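Local structure of putative flavoprotein decarboxylase (Streptomyces olivoviridis, 6JLS) at residues Gly25-Ser28 against Ser29-Gly32; Ala138-Lys142 against Pro143-Arg147. The protein binds FMN and, as an FMN-dependent cysteine decarboxylase of thioviridamide biosynthesis, probably removes the carboxyl group of a cysteine by oxidative decarboxylation. All coordinates share one frame; numbering follows the deposited sequence.

Contact 1: Gly25-Ser28 against Ser29-Gly32; sequences GSVS and SVAG. With FMN (flavin mononucleotide), chain B.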
ATOM      1  N   GLY A  25       2.048 -10.130  25.891  1.00 32.18           N
ATOM      2  CA  GLY A  25       0.715  -9.813  25.417  1.00 30.76           C
ATOM      3  C   GLY A  25      -0.414 -10.068  26.401  1.00 35.82           C
ATOM      4  O   GLY A  25      -1.359 -10.819  26.122  1.00 31.53           O
ATOM      5  N   SER A  26      -0.314  -9.450  27.570  1.00 29.18           N
ATOM      6  CA  SER A  26      -1.381  -9.446  28.552  1.00 29.61           C
ATOM      7  C   SER A  26      -1.815  -8.004  28.779  1.00 36.49           C
ATOM      8  O   SER A  26      -1.002  -7.079  28.680  1.00 36.18           O
ATOM      9  CB  SER A  26      -0.915 -10.078  29.866  1.00 29.50           C
ATOM     10  OG  SER A  26      -1.748  -9.694  30.940  1.00 30.11           O
ATOM     11  N   VAL A  27      -3.101  -7.798  29.072  1.00 29.53           N
ATOM     12  CA  VAL A  27      -3.532  -6.422  29.263  1.00 35.98           C
ATOM     13  C   VAL A  27      -2.810  -5.785  30.452  1.00 37.00           C
ATOM     14  O   VAL A  27      -2.615  -4.563  30.467  1.00 33.73           O
ATOM     15  CB  VAL A  27      -5.067  -6.312  29.408  1.00 42.90           C
ATOM     16  CG1 VAL A  27      -5.526  -6.774  30.764  1.00 45.88           C
ATOM     17  CG2 VAL A  27      -5.501  -4.865  29.189  1.00 46.92           C
ATOM     18  N   SER A  28      -2.348  -6.595  31.420  1.00 28.94           N
ATOM     19  CA  SER A  28      -1.571  -6.070  32.541  1.00 28.64           C
ATOM     20  C   SER A  28      -0.344  -5.289  32.104  1.00 36.50           C
ATOM     21  O   SER A  28       0.168  -4.484  32.887  1.00 43.22           O
ATOM     22  CB  SER A  28      -1.117  -7.195  33.459  1.00 31.92           C
ATOM     23  OG  SER A  28      -2.231  -7.831  34.038  1.00 47.24           O
ATOM     24  N   SER A  29       0.150  -5.499  30.881  1.00 29.67           N
ATOM     25  CA  SER A  29       1.338  -4.748  30.513  1.00 34.18           C
ATOM     26  C   SER A  29       1.053  -3.264  30.259  1.00 38.78           C
ATOM     27  O   SER A  29       2.006  -2.511  30.040  1.00 38.15           O
ATOM     28  CB  SER A  29       2.036  -5.411  29.316  1.00 40.12           C
ATOM     29  OG  SER A  29       1.173  -5.546  28.210  1.00 56.01           O
ATOM     30  N   VAL A  30      -0.208  -2.808  30.345  1.00 38.52           N
ATOM     31  CA  VAL A  30      -0.474  -1.363  30.328  1.00 45.63           C
ATOM     32  C   VAL A  30       0.141  -0.671  31.531  1.00 41.35           C
ATOM     33  O   VAL A  30       0.331   0.549  31.514  1.00 50.86           O
ATOM     34  CB  VAL A  30      -1.985  -1.019  30.291  1.00 53.25           C
ATOM     35  CG1 VAL A  30      -2.619  -1.524  29.042  1.00 59.66           C
ATOM     36  CG2 VAL A  30      -2.706  -1.558  31.525  1.00 44.08           C
ATOM     37  N   ALA A  31       0.421  -1.416  32.593  1.00 36.27           N
ATOM     38  CA  ALA A  31       1.128  -0.920  33.762  1.00 34.56           C
ATOM     39  C   ALA A  31       2.607  -0.685  33.502  1.00 38.39           C
ATOM     40  O   ALA A  31       3.301  -0.204  34.408  1.00 34.04           O
ATOM     41  CB  ALA A  31       0.958  -1.915  34.909  1.00 28.32           C
ATOM     42  N   GLY A  32       3.102  -1.048  32.316  1.00 39.08           N
ATOM     43  CA  GLY A  32       4.499  -0.909  31.974  1.00 25.06           C
ATOM     44  C   GLY A  32       5.029   0.483  32.247  1.00 45.58           C
ATOM     45  O   GLY A  32       6.017   0.657  32.969  1.00 39.94           O
TER
HETATM   46  N1  FMN B 501      -2.537 -14.530  27.738  1.00 67.35           N
HETATM   47  C2  FMN B 501      -1.952 -14.756  28.964  1.00 64.67           C
HETATM   48  O2  FMN B 501      -1.169 -15.692  29.096  1.00 62.25           O
HETATM   49  N3  FMN B 501      -2.254 -13.943  30.038  1.00 60.98           N
HETATM   50  C4  FMN B 501      -3.140 -12.895  29.894  1.00 60.93           C
HETATM   51  O4  FMN B 501      -3.411 -12.163  30.849  1.00 57.39           O
HETATM   52  C4A FMN B 501      -3.728 -12.666  28.657  1.00 63.67           C
HETATM   53  N5  FMN B 501      -4.615 -11.619  28.500  1.00 62.29           N
HETATM   54  C5A FMN B 501      -5.208 -11.385  27.278  1.00 53.13           C
HETATM   55  C6  FMN B 501      -6.100 -10.328  27.155  1.00 50.82           C
HETATM   56  C7  FMN B 501      -6.707 -10.071  25.925  1.00 55.53           C
HETATM   57  C7M FMN B 501      -7.672  -8.918  25.817  1.00 42.46           C
HETATM   58  C8  FMN B 501      -6.416 -10.885  24.812  1.00 53.48           C
HETATM   59  C8M FMN B 501      -7.066 -10.612  23.482  1.00 45.87           C
HETATM   60  C9  FMN B 501      -5.517 -11.951  24.947  1.00 50.48           C
HETATM   61  C9A FMN B 501      -4.912 -12.202  26.184  1.00 52.96           C
HETATM   62  N10 FMN B 501      -4.019 -13.254  26.342  1.00 56.31           N
HETATM   63  C10 FMN B 501      -3.426 -13.486  27.573  1.00 62.80           C
HETATM   64  C1' FMN B 501      -3.670 -14.132  25.174  1.00 55.66           C
HETATM   65  C2' FMN B 501      -2.304 -13.690  24.625  1.00 50.52           C
HETATM   66  O2' FMN B 501      -2.324 -12.359  24.138  1.00 44.30           O
HETATM   67  C3' FMN B 501      -1.813 -14.621  23.526  1.00 53.47           C
HETATM   68  O3' FMN B 501      -1.504 -15.866  24.106  1.00 63.43           O
HETATM   69  C4' FMN B 501      -0.589 -14.010  22.846  1.00 54.55           C
HETATM   70  O4' FMN B 501      -0.187 -14.707  21.678  1.00 57.65           O
HETATM   71  C5' FMN B 501       0.584 -13.923  23.811  1.00 45.31           C
HETATM   72  O5' FMN B 501       1.668 -13.457  23.044  1.00 32.25           O
HETATM   73  P   FMN B 501       3.091 -13.150  23.706  1.00 34.92           P
HETATM   74  O1P FMN B 501       3.289 -14.058  24.906  1.00 27.92           O
HETATM   75  O2P FMN B 501       4.175 -13.438  22.690  1.00 36.04           O
HETATM   76  O3P FMN B 501       3.135 -11.717  24.170  1.00 34.36           O
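S29, V30 and A31 each send their backbone N-H to the carbonyl three residues back, on S26, V27 and S28 respectively, so the chain coils through 3-10 turns after strand 18-23 and runs into helix 32-40. The V30 N to V27 O bond, 3.0 Å, is nearly straight at the hydrogen (173°). This is the FMN-binding loop that follows the first strand of the parallel sheet, with G25 and S26 in the cofactor pocket.

The first turn is reinforced by a side chain. S29 OG donates to S26 O at 2.7 Å, almost in line with the C=O bond, while S29 N reaches the same oxygen from above the carbonyl plane. With chi1 at 56°, OG sits between the backbone N and the carbonyl carbon of S29, which brings it back over the preceding turn. S24 O is a second carbonyl bonded to this hydroxyl, whose single proton must be shared between the two. A short hydroxyl suits this buried place because it meets main-chain oxygens that the tight turn brings within its range.

S26 closes a second small ring: its OG accepts from S28 N at 3.2 Å, an ST turn. Its chi1 of 160° holds OG anti to the backbone N, and the same oxygen lies 3.0 Å from FMN O4. V27 and V30, one turn apart, come together loosely, CG2 of V27 lying 4.4 Å from CG1 of V30, and both pack on S63 of a second subunit.

G25 lies directly against the cofactor. Its N donates to FMN O3P at 2.6 Å, an approach that the absence of a side chain allows. The backbone of G25 thus offers N to the phosphate and O to the ribityl hydroxyl O2', while the hydroxyls of S26 and S29 brace the turn behind it.

Contact 2: Ala138-Lys142 against Pro143-Arg147; sequences AMLAK and PAVRR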
ATOM      1  N   ALA A 138      -8.086 -20.722  34.724  1.00 95.75           N
ATOM      2  CA  ALA A 138      -8.421 -21.836  33.838  1.00 99.03           C
ATOM      3  C   ALA A 138      -7.225 -22.309  33.018  1.00 99.46           C
ATOM      4  O   ALA A 138      -7.300 -23.378  32.398  1.00100.71           O
ATOM      5  CB  ALA A 138      -9.561 -21.445  32.894  1.00 98.33           C
ATOM      6  N   MET A 139      -6.137 -21.539  33.003  1.00 90.15           N
ATOM      7  CA  MET A 139      -4.883 -21.922  32.373  1.00 74.33           C
ATOM      8  C   MET A 139      -3.785 -22.263  33.371  1.00 67.31           C
ATOM      9  O   MET A 139      -2.970 -23.147  33.096  1.00 68.91           O
ATOM     10  CB  MET A 139      -4.391 -20.798  31.450  1.00 65.87           C
ATOM     11  CG  MET A 139      -4.993 -20.826  30.063  1.00 71.58           C
ATOM     12  SD  MET A 139      -3.887 -20.096  28.817  1.00 86.28           S
ATOM     13  CE  MET A 139      -3.926 -18.358  29.272  1.00 81.63           C
ATOM     14  N   LEU A 140      -3.757 -21.603  34.535  1.00 57.61           N
ATOM     15  CA  LEU A 140      -2.632 -21.742  35.454  1.00 53.82           C
ATOM     16  C   LEU A 140      -2.609 -23.092  36.163  1.00 59.52           C
ATOM     17  O   LEU A 140      -1.566 -23.476  36.707  1.00 63.26           O
ATOM     18  CB  LEU A 140      -2.657 -20.605  36.482  1.00 54.21           C
ATOM     19  CG  LEU A 140      -1.381 -20.371  37.304  1.00 54.82           C
ATOM     20  CD1 LEU A 140      -0.221 -19.982  36.400  1.00 47.85           C
ATOM     21  CD2 LEU A 140      -1.589 -19.325  38.391  1.00 54.72           C
ATOM     22  N   ALA A 141      -3.723 -23.819  36.175  1.00 61.63           N
ATOM     23  CA  ALA A 141      -3.766 -25.163  36.741  1.00 59.21           C
ATOM     24  C   ALA A 141      -3.694 -26.257  35.678  1.00 52.18           C
ATOM     25  O   ALA A 141      -3.725 -27.438  36.028  1.00 49.39           O
ATOM     26  CB  ALA A 141      -5.033 -25.336  37.584  1.00 59.65           C
ATOM     27  N   LYS A 142      -3.614 -25.889  34.397  1.00 54.26           N
ATOM     28  CA  LYS A 142      -3.434 -26.865  33.334  1.00 42.10           C
ATOM     29  C   LYS A 142      -2.085 -27.567  33.500  1.00 44.39           C
ATOM     30  O   LYS A 142      -1.071 -26.906  33.749  1.00 48.08           O
ATOM     31  CB  LYS A 142      -3.501 -26.182  31.968  1.00 40.29           C
ATOM     32  CG  LYS A 142      -4.899 -25.758  31.492  1.00 48.21           C
ATOM     33  CD  LYS A 142      -5.400 -26.655  30.353  1.00 53.96           C
ATOM     34  CE  LYS A 142      -6.818 -26.306  29.919  1.00 59.06           C
ATOM     35  NZ  LYS A 142      -7.707 -26.082  31.093  1.00 64.99           N
ATOM     36  N   PRO A 143      -2.039 -28.900  33.375  1.00 38.27           N
ATOM     37  CA  PRO A 143      -0.753 -29.616  33.521  1.00 29.31           C
ATOM     38  C   PRO A 143       0.384 -29.057  32.677  1.00 35.92           C
ATOM     39  O   PRO A 143       1.524 -28.955  33.162  1.00 28.33           O
ATOM     40  CB  PRO A 143      -1.110 -31.043  33.092  1.00 30.05           C
ATOM     41  CG  PRO A 143      -2.574 -31.178  33.427  1.00 31.19           C
ATOM     42  CD  PRO A 143      -3.180 -29.817  33.202  1.00 37.68           C
ATOM     43  N   ALA A 144       0.113 -28.700  31.420  1.00 31.11           N
ATOM     44  CA  ALA A 144       1.190 -28.242  30.551  1.00 27.88           C
ATOM     45  C   ALA A 144       1.812 -26.959  31.084  1.00 29.40           C
ATOM     46  O   ALA A 144       3.026 -26.756  30.959  1.00 28.95           O
ATOM     47  CB  ALA A 144       0.681 -28.047  29.125  1.00 30.60           C
ATOM     48  N   VAL A 145       1.003 -26.095  31.706  1.00 32.09           N
ATOM     49  CA  VAL A 145       1.532 -24.848  32.254  1.00 32.59           C
ATOM     50  C   VAL A 145       2.315 -25.115  33.535  1.00 36.42           C
ATOM     51  O   VAL A 145       3.379 -24.517  33.761  1.00 36.70           O
ATOM     52  CB  VAL A 145       0.393 -23.834  32.479  1.00 31.71           C
ATOM     53  CG1 VAL A 145       0.906 -22.575  33.155  1.00 27.84           C
ATOM     54  CG2 VAL A 145      -0.237 -23.467  31.164  1.00 33.33           C
ATOM     55  N   ARG A 146       1.809 -26.018  34.389  1.00 33.05           N
ATOM     56  CA  ARG A 146       2.556 -26.436  35.571  1.00 36.43           C
ATOM     57  C   ARG A 146       3.944 -26.932  35.193  1.00 41.76           C
ATOM     58  O   ARG A 146       4.945 -26.566  35.825  1.00 27.68           O
ATOM     59  CB  ARG A 146       1.815 -27.541  36.313  1.00 52.86           C
ATOM     60  CG  ARG A 146       0.444 -27.219  36.854  1.00 80.47           C
ATOM     61  CD  ARG A 146       0.016 -28.331  37.851  1.00102.48           C
ATOM     62  NE  ARG A 146      -0.667 -29.493  37.255  1.00106.54           N
ATOM     63  CZ  ARG A 146      -0.077 -30.634  36.875  1.00 92.89           C
ATOM     64  NH1 ARG A 146       1.238 -30.806  36.993  1.00 73.03           N
ATOM     65  NH2 ARG A 146      -0.814 -31.614  36.361  1.00 91.45           N
ATOM     66  N   ARG A 147       4.018 -27.795  34.174  1.00 27.16           N
ATOM     67  CA  ARG A 147       5.314 -28.315  33.755  1.00 34.00           C
ATOM     68  C   ARG A 147       6.209 -27.211  33.206  1.00 41.66           C
ATOM     69  O   ARG A 147       7.426 -27.232  33.426  1.00 26.04           O
ATOM     70  CB  ARG A 147       5.140 -29.419  32.710  1.00 31.83           C
ATOM     71  CG  ARG A 147       4.548 -30.720  33.246  1.00 50.74           C
ATOM     72  CD  ARG A 147       4.774 -31.875  32.265  1.00 52.95           C
ATOM     73  NE  ARG A 147       4.345 -31.516  30.916  1.00 43.43           N
ATOM     74  CZ  ARG A 147       3.096 -31.655  30.487  1.00 39.92           C
ATOM     75  NH1 ARG A 147       2.180 -32.144  31.304  1.00 34.28           N
ATOM     76  NH2 ARG A 147       2.760 -31.296  29.252  1.00 48.36           N
TER
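V145 reaches back from the first turn of helix 143-154 to L140 and to the carbonyl of M139. With its CG1 anti to the backbone N (chi1 175°), V145 directs that methyl to 4.3 Å from L140 CD1, while CG2 rests 3.4 Å from M139 O. A beta-branched side chain suits the spot, since its two methyls serve two neighbours; M135 touches both V145 and L140. The M139 side chain leads away from V145 to touch FMN, so the turn joins the cofactor pocket to helix 143-154.

K142 is the N-cap. Its carbonyl oxygen accepts R146 N at 3.1 Å, nearly straight, and V145 N more weakly. Its side chain turns the other way: bends at chi2 (-108°) and chi4 (-44°) fold it back until NZ donates to A138 O at 3.0 Å, nearly in line with that carbonyl. P143, with no N-H to offer, is at home in the first turn of a helix, where that position needs no intrahelical donor.

One face of the R146 guanidinium lies over P143 CA, offset toward the rim and 3.4 Å from the plane. A144 N bonds to E155 of a third subunit, whose side chain also packs on K142 and P143. Meeting a carboxylate there is probably a favourable match of charge at the N-terminus of helix 143-154, just as the K142 ammonium suits the carbonyl of A138.

Contact 1 comes first along the chain, in the loop between strand 18-23 and helix 32-40; contact 2 follows strand 129-133, where helix 137-140 gives way to helix 143-154. Both strands belong to the parallel sheet, with strand 95-101 between them. The centres of contact 1 and contact 2 are 21 Å apart, and the nearest atoms of contacts 1 and 2 are about 9 Å apart, so the two do not touch. FMN joins them: G25 and S26 of contact 1 and M139 of contact 2 belong to its pocket. Contact 1 packs on a second subunit and contact 2 on a third, tying both FMN-binding regions to the assembly of twelve chains.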